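Local structure of actinorhodin polyketide putative beta-ketoacyl synthase 2 (Streptomyces coelicolor A3, 1TQY) at residues 98-112 / 152-166. The protein probably acts as the chain length factor that partners a beta-ketoacyl synthase in building the polyketide chain of the antibiotic actinorhodin. Numbering follows the deposited sequence.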
ATOM      1  N   PRO B  98     -15.945  14.699 -12.611  1.00 39.58           N
ATOM      2  CA  PRO B  98     -15.014  13.762 -13.252  1.00 39.87           C
ATOM      3  C   PRO B  98     -15.288  13.581 -14.747  1.00 41.12           C
ATOM      4  O   PRO B  98     -14.369  13.368 -15.534  1.00 40.78           O
ATOM      5  CB  PRO B  98     -15.238  12.469 -12.477  1.00 39.28           C
ATOM      6  CG  PRO B  98     -15.634  12.947 -11.126  1.00 40.38           C
ATOM      7  CD  PRO B  98     -16.572  14.086 -11.427  1.00 38.81           C
ATOM      8  N   GLU B  99     -16.558  13.657 -15.132  1.00 42.70           N
ATOM      9  CA  GLU B  99     -16.927  13.490 -16.529  1.00 44.21           C
ATOM     10  C   GLU B  99     -16.555  14.706 -17.350  1.00 43.24           C
ATOM     11  O   GLU B  99     -16.456  14.637 -18.575  1.00 43.26           O
ATOM     12  CB  GLU B  99     -18.421  13.222 -16.634  1.00 47.24           C
ATOM     13  CG  GLU B  99     -18.821  11.926 -15.960  1.00 52.89           C
ATOM     14  CD  GLU B  99     -20.318  11.713 -15.938  1.00 56.20           C
ATOM     15  OE1 GLU B  99     -20.931  11.707 -17.030  1.00 58.62           O
ATOM     16  OE2 GLU B  99     -20.883  11.550 -14.828  1.00 57.60           O
ATOM     17  N   SER B 100     -16.333  15.819 -16.667  1.00 41.74           N
ATOM     18  CA  SER B 100     -15.971  17.053 -17.338  1.00 41.50           C
ATOM     19  C   SER B 100     -14.467  17.328 -17.283  1.00 40.42           C
ATOM     20  O   SER B 100     -14.005  18.373 -17.740  1.00 39.53           O
ATOM     21  CB  SER B 100     -16.744  18.212 -16.715  1.00 42.80           C
ATOM     22  OG  SER B 100     -16.486  19.423 -17.399  1.00 49.68           O
ATOM     23  N   LEU B 101     -13.705  16.387 -16.731  1.00 38.30           N
ATOM     24  CA  LEU B 101     -12.257  16.548 -16.633  1.00 36.69           C
ATOM     25  C   LEU B 101     -11.525  15.442 -17.389  1.00 36.09           C
ATOM     26  O   LEU B 101     -12.053  14.347 -17.574  1.00 36.67           O
ATOM     27  CB  LEU B 101     -11.825  16.543 -15.164  1.00 35.87           C
ATOM     28  CG  LEU B 101     -12.376  17.677 -14.294  1.00 36.16           C
ATOM     29  CD1 LEU B 101     -12.084  17.398 -12.836  1.00 35.30           C
ATOM     30  CD2 LEU B 101     -11.759  19.002 -14.728  1.00 35.87           C
ATOM     31  N   THR B 102     -10.310  15.742 -17.831  1.00 34.76           N
ATOM     32  CA  THR B 102      -9.501  14.775 -18.559  1.00 34.67           C
ATOM     33  C   THR B 102      -9.218  13.574 -17.662  1.00 33.72           C
ATOM     34  O   THR B 102      -8.651  13.726 -16.577  1.00 33.38           O
ATOM     35  CB  THR B 102      -8.155  15.385 -18.988  1.00 35.06           C
ATOM     36  OG1 THR B 102      -8.387  16.527 -19.821  1.00 38.22           O
ATOM     37  CG2 THR B 102      -7.323  14.356 -19.743  1.00 33.95           C
ATOM     38  N   ASP B 103      -9.595  12.389 -18.130  1.00 33.12           N
ATOM     39  CA  ASP B 103      -9.397  11.165 -17.368  1.00 33.10           C
ATOM     40  C   ASP B 103      -7.990  11.000 -16.768  1.00 32.48           C
ATOM     41  O   ASP B 103      -7.853  10.695 -15.580  1.00 32.45           O
ATOM     42  CB  ASP B 103      -9.773   9.940 -18.222  1.00 35.08           C
ATOM     43  CG  ASP B 103      -8.882   9.755 -19.447  1.00 37.30           C
ATOM     44  OD1 ASP B 103      -8.413  10.757 -20.028  1.00 38.56           O
ATOM     45  OD2 ASP B 103      -8.669   8.589 -19.842  1.00 39.34           O
ATOM     46  N   TYR B 104      -6.952  11.219 -17.565  1.00 30.00           N
ATOM     47  CA  TYR B 104      -5.595  11.081 -17.061  1.00 29.77           C
ATOM     48  C   TYR B 104      -5.199  12.163 -16.043  1.00 28.92           C
ATOM     49  O   TYR B 104      -4.219  11.996 -15.332  1.00 29.75           O
ATOM     50  CB  TYR B 104      -4.583  11.086 -18.207  1.00 30.44           C
ATOM     51  CG  TYR B 104      -4.682   9.897 -19.142  1.00 31.06           C
ATOM     52  CD1 TYR B 104      -4.573   8.589 -18.666  1.00 30.05           C
ATOM     53  CD2 TYR B 104      -4.873  10.082 -20.506  1.00 29.88           C
ATOM     54  CE1 TYR B 104      -4.654   7.498 -19.532  1.00 31.80           C
ATOM     55  CE2 TYR B 104      -4.953   9.002 -21.380  1.00 31.29           C
ATOM     56  CZ  TYR B 104      -4.843   7.716 -20.894  1.00 31.32           C
ATOM     57  OH  TYR B 104      -4.917   6.653 -21.761  1.00 32.84           O
ATOM     58  N   ASP B 105      -5.945  13.260 -15.971  1.00 27.39           N
ATOM     59  CA  ASP B 105      -5.624  14.313 -15.021  1.00 28.85           C
ATOM     60  C   ASP B 105      -6.228  14.087 -13.629  1.00 28.28           C
ATOM     61  O   ASP B 105      -6.192  14.976 -12.778  1.00 27.85           O
ATOM     62  CB  ASP B 105      -6.069  15.688 -15.542  1.00 31.81           C
ATOM     63  CG  ASP B 105      -5.177  16.217 -16.661  1.00 34.74           C
ATOM     64  OD1 ASP B 105      -3.983  15.837 -16.722  1.00 35.28           O
ATOM     65  OD2 ASP B 105      -5.670  17.031 -17.468  1.00 37.02           O
ATOM     66  N   MET B 106      -6.783  12.902 -13.400  1.00 27.79           N
ATOM     67  CA  MET B 106      -7.378  12.580 -12.110  1.00 27.77           C
ATOM     68  C   MET B 106      -6.772  11.316 -11.520  1.00 27.95           C
ATOM     69  O   MET B 106      -6.853  10.235 -12.109  1.00 29.02           O
ATOM     70  CB  MET B 106      -8.887  12.421 -12.250  1.00 27.88           C
ATOM     71  CG  MET B 106      -9.572  13.695 -12.705  1.00 28.49           C
ATOM     72  SD  MET B 106     -11.348  13.465 -12.855  1.00 31.02           S
ATOM     73  CE  MET B 106     -11.455  12.569 -14.431  1.00 26.81           C
ATOM     74  N   GLY B 107      -6.163  11.462 -10.347  1.00 26.88           N
ATOM     75  CA  GLY B 107      -5.547  10.322  -9.688  1.00 25.93           C
ATOM     76  C   GLY B 107      -6.238   9.940  -8.392  1.00 24.38           C
ATOM     77  O   GLY B 107      -7.084  10.676  -7.887  1.00 22.20           O
ATOM     78  N   VAL B 108      -5.879   8.781  -7.854  1.00 23.89           N
ATOM     79  CA  VAL B 108      -6.472   8.317  -6.609  1.00 23.76           C
ATOM     80  C   VAL B 108      -5.422   7.664  -5.715  1.00 23.70           C
ATOM     81  O   VAL B 108      -4.794   6.670  -6.092  1.00 21.86           O
ATOM     82  CB  VAL B 108      -7.627   7.308  -6.871  1.00 24.01           C
ATOM     83  CG1 VAL B 108      -8.197   6.802  -5.548  1.00 24.51           C
ATOM     84  CG2 VAL B 108      -8.744   7.985  -7.668  1.00 23.07           C
ATOM     85  N   VAL B 109      -5.218   8.243  -4.533  1.00 23.83           N
ATOM     86  CA  VAL B 109      -4.246   7.723  -3.574  1.00 24.07           C
ATOM     87  C   VAL B 109      -4.905   7.520  -2.213  1.00 24.27           C
ATOM     88  O   VAL B 109      -5.297   8.483  -1.557  1.00 25.48           O
ATOM     89  CB  VAL B 109      -3.063   8.686  -3.393  1.00 23.71           C
ATOM     90  CG1 VAL B 109      -2.017   8.029  -2.495  1.00 23.98           C
ATOM     91  CG2 VAL B 109      -2.469   9.039  -4.743  1.00 22.15           C
ATOM     92  N   THR B 110      -5.024   6.262  -1.799  1.00 22.40           N
ATOM     93  CA  THR B 110      -5.637   5.940  -0.515  1.00 21.65           C
ATOM     94  C   THR B 110      -4.742   5.107   0.360  1.00 22.60           C
ATOM     95  O   THR B 110      -3.776   4.516  -0.113  1.00 23.83           O
ATOM     96  CB  THR B 110      -6.918   5.096  -0.678  1.00 21.18           C
ATOM     97  OG1 THR B 110      -6.576   3.854  -1.313  1.00 19.20           O
ATOM     98  CG2 THR B 110      -7.971   5.845  -1.486  1.00 19.04           C
ATOM     99  N   ALA B 111      -5.062   5.065   1.646  1.00 21.22           N
ATOM    100  CA  ALA B 111      -4.319   4.213   2.565  1.00 23.02           C
ATOM    101  C   ALA B 111      -5.355   3.180   3.025  1.00 22.80           C
ATOM    102  O   ALA B 111      -6.546   3.481   3.085  1.00 23.68           O
ATOM    103  CB  ALA B 111      -3.800   5.019   3.750  1.00 21.70           C
ATOM    104  N   ASN B 112      -4.918   1.964   3.321  1.00 23.61           N
ATOM    105  CA  ASN B 112      -5.837   0.924   3.780  1.00 26.52           C
ATOM    106  C   ASN B 112      -5.089   0.073   4.801  1.00 26.88           C
ATOM    107  O   ASN B 112      -3.994  -0.409   4.530  1.00 30.85           O
ATOM    108  CB  ASN B 112      -6.283   0.047   2.605  1.00 26.59           C
ATOM    109  CG  ASN B 112      -7.627  -0.599   2.845  1.00 30.51           C
ATOM    110  OD1 ASN B 112      -7.924  -1.043   3.961  1.00 30.29           O
ATOM    111  ND2 ASN B 112      -8.450  -0.669   1.797  1.00 30.19           N
ATOM    112  N   ILE B 152     -12.770   3.519  -6.378  1.00 24.17           N
ATOM    113  CA  ILE B 152     -12.999   4.952  -6.531  1.00 23.52           C
ATOM    114  C   ILE B 152     -12.621   5.339  -7.971  1.00 22.73           C
ATOM    115  O   ILE B 152     -13.345   6.086  -8.640  1.00 20.86           O
ATOM    116  CB  ILE B 152     -12.170   5.748  -5.494  1.00 23.19           C
ATOM    117  CG1 ILE B 152     -12.762   5.507  -4.091  1.00 24.07           C
ATOM    118  CG2 ILE B 152     -12.174   7.220  -5.828  1.00 19.04           C
ATOM    119  CD1 ILE B 152     -11.960   6.115  -2.953  1.00 24.97           C
ATOM    120  N   SER B 153     -11.505   4.795  -8.446  1.00 22.98           N
ATOM    121  CA  SER B 153     -11.006   5.049  -9.804  1.00 24.78           C
ATOM    122  C   SER B 153     -12.049   4.718 -10.878  1.00 25.55           C
ATOM    123  O   SER B 153     -12.364   5.541 -11.739  1.00 26.10           O
ATOM    124  CB  SER B 153      -9.741   4.217 -10.045  1.00 24.28           C
ATOM    125  OG  SER B 153      -9.488   4.040 -11.430  1.00 26.83           O
ATOM    126  N   ILE B 154     -12.565   3.496 -10.817  1.00 26.65           N
ATOM    127  CA  ILE B 154     -13.562   3.010 -11.763  1.00 27.84           C
ATOM    128  C   ILE B 154     -14.869   3.792 -11.716  1.00 27.85           C
ATOM    129  O   ILE B 154     -15.451   4.111 -12.754  1.00 27.51           O
ATOM    130  CB  ILE B 154     -13.881   1.527 -11.490  1.00 26.98           C
ATOM    131  CG1 ILE B 154     -12.633   0.685 -11.736  1.00 26.77           C
ATOM    132  CG2 ILE B 154     -15.030   1.052 -12.377  1.00 28.85           C
ATOM    133  CD1 ILE B 154     -12.811  -0.751 -11.375  1.00 23.82           C
ATOM    134  N   ARG B 155     -15.332   4.102 -10.513  1.00 27.14           N
ATOM    135  CA  ARG B 155     -16.586   4.810 -10.389  1.00 28.68           C
ATOM    136  C   ARG B 155     -16.553   6.234 -10.923  1.00 29.35           C
ATOM    137  O   ARG B 155     -17.581   6.759 -11.343  1.00 29.25           O
ATOM    138  CB  ARG B 155     -17.056   4.843  -8.936  1.00 30.00           C
ATOM    139  CG  ARG B 155     -18.553   5.048  -8.843  1.00 33.74           C
ATOM    140  CD  ARG B 155     -18.953   5.583  -7.501  1.00 37.42           C
ATOM    141  NE  ARG B 155     -20.398   5.666  -7.345  1.00 38.95           N
ATOM    142  CZ  ARG B 155     -20.986   6.169  -6.268  1.00 42.29           C
ATOM    143  NH1 ARG B 155     -20.247   6.632  -5.268  1.00 40.52           N
ATOM    144  NH2 ARG B 155     -22.310   6.206  -6.184  1.00 43.07           N
ATOM    145  N   HIS B 156     -15.391   6.872 -10.918  1.00 29.74           N
ATOM    146  CA  HIS B 156     -15.341   8.243 -11.398  1.00 28.97           C
ATOM    147  C   HIS B 156     -14.563   8.413 -12.693  1.00 28.48           C
ATOM    148  O   HIS B 156     -14.407   9.526 -13.193  1.00 29.05           O
ATOM    149  CB  HIS B 156     -14.794   9.139 -10.286  1.00 28.45           C
ATOM    150  CG  HIS B 156     -15.601   9.064  -9.029  1.00 27.80           C
ATOM    151  ND1 HIS B 156     -16.844   9.646  -8.907  1.00 27.68           N
ATOM    152  CD2 HIS B 156     -15.388   8.391  -7.873  1.00 27.95           C
ATOM    153  CE1 HIS B 156     -17.365   9.333  -7.734  1.00 26.69           C
ATOM    154  NE2 HIS B 156     -16.502   8.571  -7.086  1.00 27.09           N
ATOM    155  N   GLY B 157     -14.100   7.298 -13.247  1.00 28.62           N
ATOM    156  CA  GLY B 157     -13.355   7.347 -14.490  1.00 28.12           C
ATOM    157  C   GLY B 157     -12.047   8.097 -14.364  1.00 29.28           C
ATOM    158  O   GLY B 157     -11.658   8.863 -15.252  1.00 28.24           O
ATOM    159  N   MET B 158     -11.357   7.877 -13.248  1.00 27.95           N
ATOM    160  CA  MET B 158     -10.072   8.530 -13.009  1.00 27.06           C
ATOM    161  C   MET B 158      -8.974   7.581 -13.468  1.00 26.10           C
ATOM    162  O   MET B 158      -8.894   6.462 -12.981  1.00 25.14           O
ATOM    163  CB  MET B 158      -9.939   8.873 -11.524  1.00 27.90           C
ATOM    164  CG  MET B 158     -10.997   9.858 -11.085  1.00 28.36           C
ATOM    165  SD  MET B 158     -10.831  10.447  -9.399  1.00 30.62           S
ATOM    166  CE  MET B 158     -12.320  11.496  -9.298  1.00 30.73           C
ATOM    167  N   ARG B 159      -8.140   8.025 -14.407  1.00 25.49           N
ATOM    168  CA  ARG B 159      -7.097   7.165 -14.958  1.00 26.97           C
ATOM    169  C   ARG B 159      -5.654   7.586 -14.724  1.00 26.75           C
ATOM    170  O   ARG B 159      -4.731   6.910 -15.179  1.00 26.02           O
ATOM    171  CB  ARG B 159      -7.329   6.989 -16.459  1.00 29.36           C
ATOM    172  CG  ARG B 159      -8.710   6.442 -16.776  1.00 31.85           C
ATOM    173  CD  ARG B 159      -8.775   5.797 -18.144  1.00 32.48           C
ATOM    174  NE  ARG B 159     -10.028   5.061 -18.277  1.00 34.84           N
ATOM    175  CZ  ARG B 159     -11.210   5.632 -18.477  1.00 34.78           C
ATOM    176  NH1 ARG B 159     -11.299   6.951 -18.587  1.00 34.25           N
ATOM    177  NH2 ARG B 159     -12.299   4.885 -18.527  1.00 33.81           N
ATOM    178  N   GLY B 160      -5.461   8.698 -14.022  1.00 25.79           N
ATOM    179  CA  GLY B 160      -4.120   9.174 -13.738  1.00 26.36           C
ATOM    180  C   GLY B 160      -3.376   8.278 -12.763  1.00 25.62           C
ATOM    181  O   GLY B 160      -3.898   7.234 -12.350  1.00 26.23           O
ATOM    182  N   PRO B 161      -2.151   8.667 -12.364  1.00 25.42           N
ATOM    183  CA  PRO B 161      -1.308   7.910 -11.428  1.00 25.86           C
ATOM    184  C   PRO B 161      -2.056   7.726 -10.110  1.00 24.71           C
ATOM    185  O   PRO B 161      -2.503   8.700  -9.510  1.00 23.64           O
ATOM    186  CB  PRO B 161      -0.085   8.806 -11.237  1.00 25.45           C
ATOM    187  CG  PRO B 161      -0.117   9.736 -12.393  1.00 27.69           C
ATOM    188  CD  PRO B 161      -1.563   9.986 -12.647  1.00 26.20           C
ATOM    189  N   SER B 162      -2.180   6.482  -9.668  1.00 26.36           N
ATOM    190  CA  SER B 162      -2.891   6.171  -8.440  1.00 26.08           C
ATOM    191  C   SER B 162      -2.129   5.142  -7.612  1.00 26.89           C
ATOM    192  O   SER B 162      -1.260   4.436  -8.131  1.00 26.34           O
ATOM    193  CB  SER B 162      -4.273   5.611  -8.768  1.00 25.86           C
ATOM    194  OG  SER B 162      -5.098   6.591  -9.386  1.00 31.40           O
ATOM    195  N   SER B 163      -2.458   5.044  -6.323  1.00 26.24           N
ATOM    196  CA  SER B 163      -1.794   4.079  -5.442  1.00 24.56           C
ATOM    197  C   SER B 163      -2.579   3.778  -4.176  1.00 21.73           C
ATOM    198  O   SER B 163      -3.606   4.394  -3.892  1.00 21.16           O
ATOM    199  CB  SER B 163      -0.395   4.587  -5.063  1.00 24.59           C
ATOM    200  OG  SER B 163       0.435   3.514  -4.628  1.00 26.16           O
ATOM    201  N   ALA B 164      -2.087   2.791  -3.440  1.00 21.59           N
ATOM    202  CA  ALA B 164      -2.670   2.370  -2.167  1.00 21.02           C
ATOM    203  C   ALA B 164      -1.468   2.053  -1.290  1.00 21.88           C
ATOM    204  O   ALA B 164      -0.543   1.358  -1.714  1.00 21.36           O
ATOM    205  CB  ALA B 164      -3.543   1.128  -2.344  1.00 19.31           C
ATOM    206  N   LEU B 165      -1.500   2.569  -0.070  1.00 21.67           N
ATOM    207  CA  LEU B 165      -0.414   2.407   0.876  1.00 21.72           C
ATOM    208  C   LEU B 165      -0.935   1.763   2.145  1.00 21.31           C
ATOM    209  O   LEU B 165      -2.120   1.857   2.444  1.00 19.66           O
ATOM    210  CB  LEU B 165       0.161   3.787   1.225  1.00 22.03           C
ATOM    211  CG  LEU B 165       0.624   4.675   0.072  1.00 22.26           C
ATOM    212  CD1 LEU B 165       1.160   6.001   0.608  1.00 23.59           C
ATOM    213  CD2 LEU B 165       1.700   3.956  -0.713  1.00 22.49           C
ATOM    214  N   VAL B 166      -0.050   1.086   2.870  1.00 20.17           N
ATOM    215  CA  VAL B 166      -0.410   0.473   4.140  1.00 21.82           C
ATOM    216  C   VAL B 166       0.685   0.821   5.153  1.00 22.14           C
ATOM    217  O   VAL B 166       1.856   0.512   4.939  1.00 21.56           O
ATOM    218  CB  VAL B 166      -0.526  -1.080   4.050  1.00 22.24           C
ATOM    219  CG1 VAL B 166      -0.923  -1.635   5.420  1.00 23.48           C
ATOM    220  CG2 VAL B 166      -1.572  -1.489   3.007  1.00 21.20           C
TER
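Strands 106-111 and 163-166 are parallel neighbours in the N-terminal half of a thiolase fold, their short axes 16° apart, and helix 147-156 leads into the second strand across one face of the pair. Main-chain bonds alternate regularly: Val108 O takes Ser163 N, Ser163 O takes Thr110 N, Thr110 O takes Leu165 N, and Leu165 O receives Asn112 N at 2.9 Å. Before this register sets in, a side chain stands in for the backbone. Ser162 OG, set beside its own backbone N, accepts from Val108 N at 2.8 Å and donates to Gly160 O. Strand 189-196 lies along the other edge of 106-111, and a strand of the partner protein pairs with Leu165 and Val166, so the sheet continues across the interface.

On the face covered by the helix, Met158 runs extended and crosses Met106 at about a right angle, CG to Met106 CB 3.5 Å. Its SD lies 3.7 Å from CG2 of Val108, and that same methyl meets Ile152 CG2 at 4.0 Å. Ser153 OG, donating to Met158 O, ties the helix to the turn beyond it.

At the outer end, Asp103 O is gripped from opposite faces of its plane by Met106 N and Arg159 N. The Asp103 carboxylate also meets a basic side chain of the partner protein, to whose backbone Arg159 NE hydrogen-bonds. The salt bridge between the two residues carries only a weak hydrogen bond, NH1 of Arg159 to OD2 of Asp103 at 3.3 Å and 144°, with the carboxylate and guanidinium planes turned 61° apart.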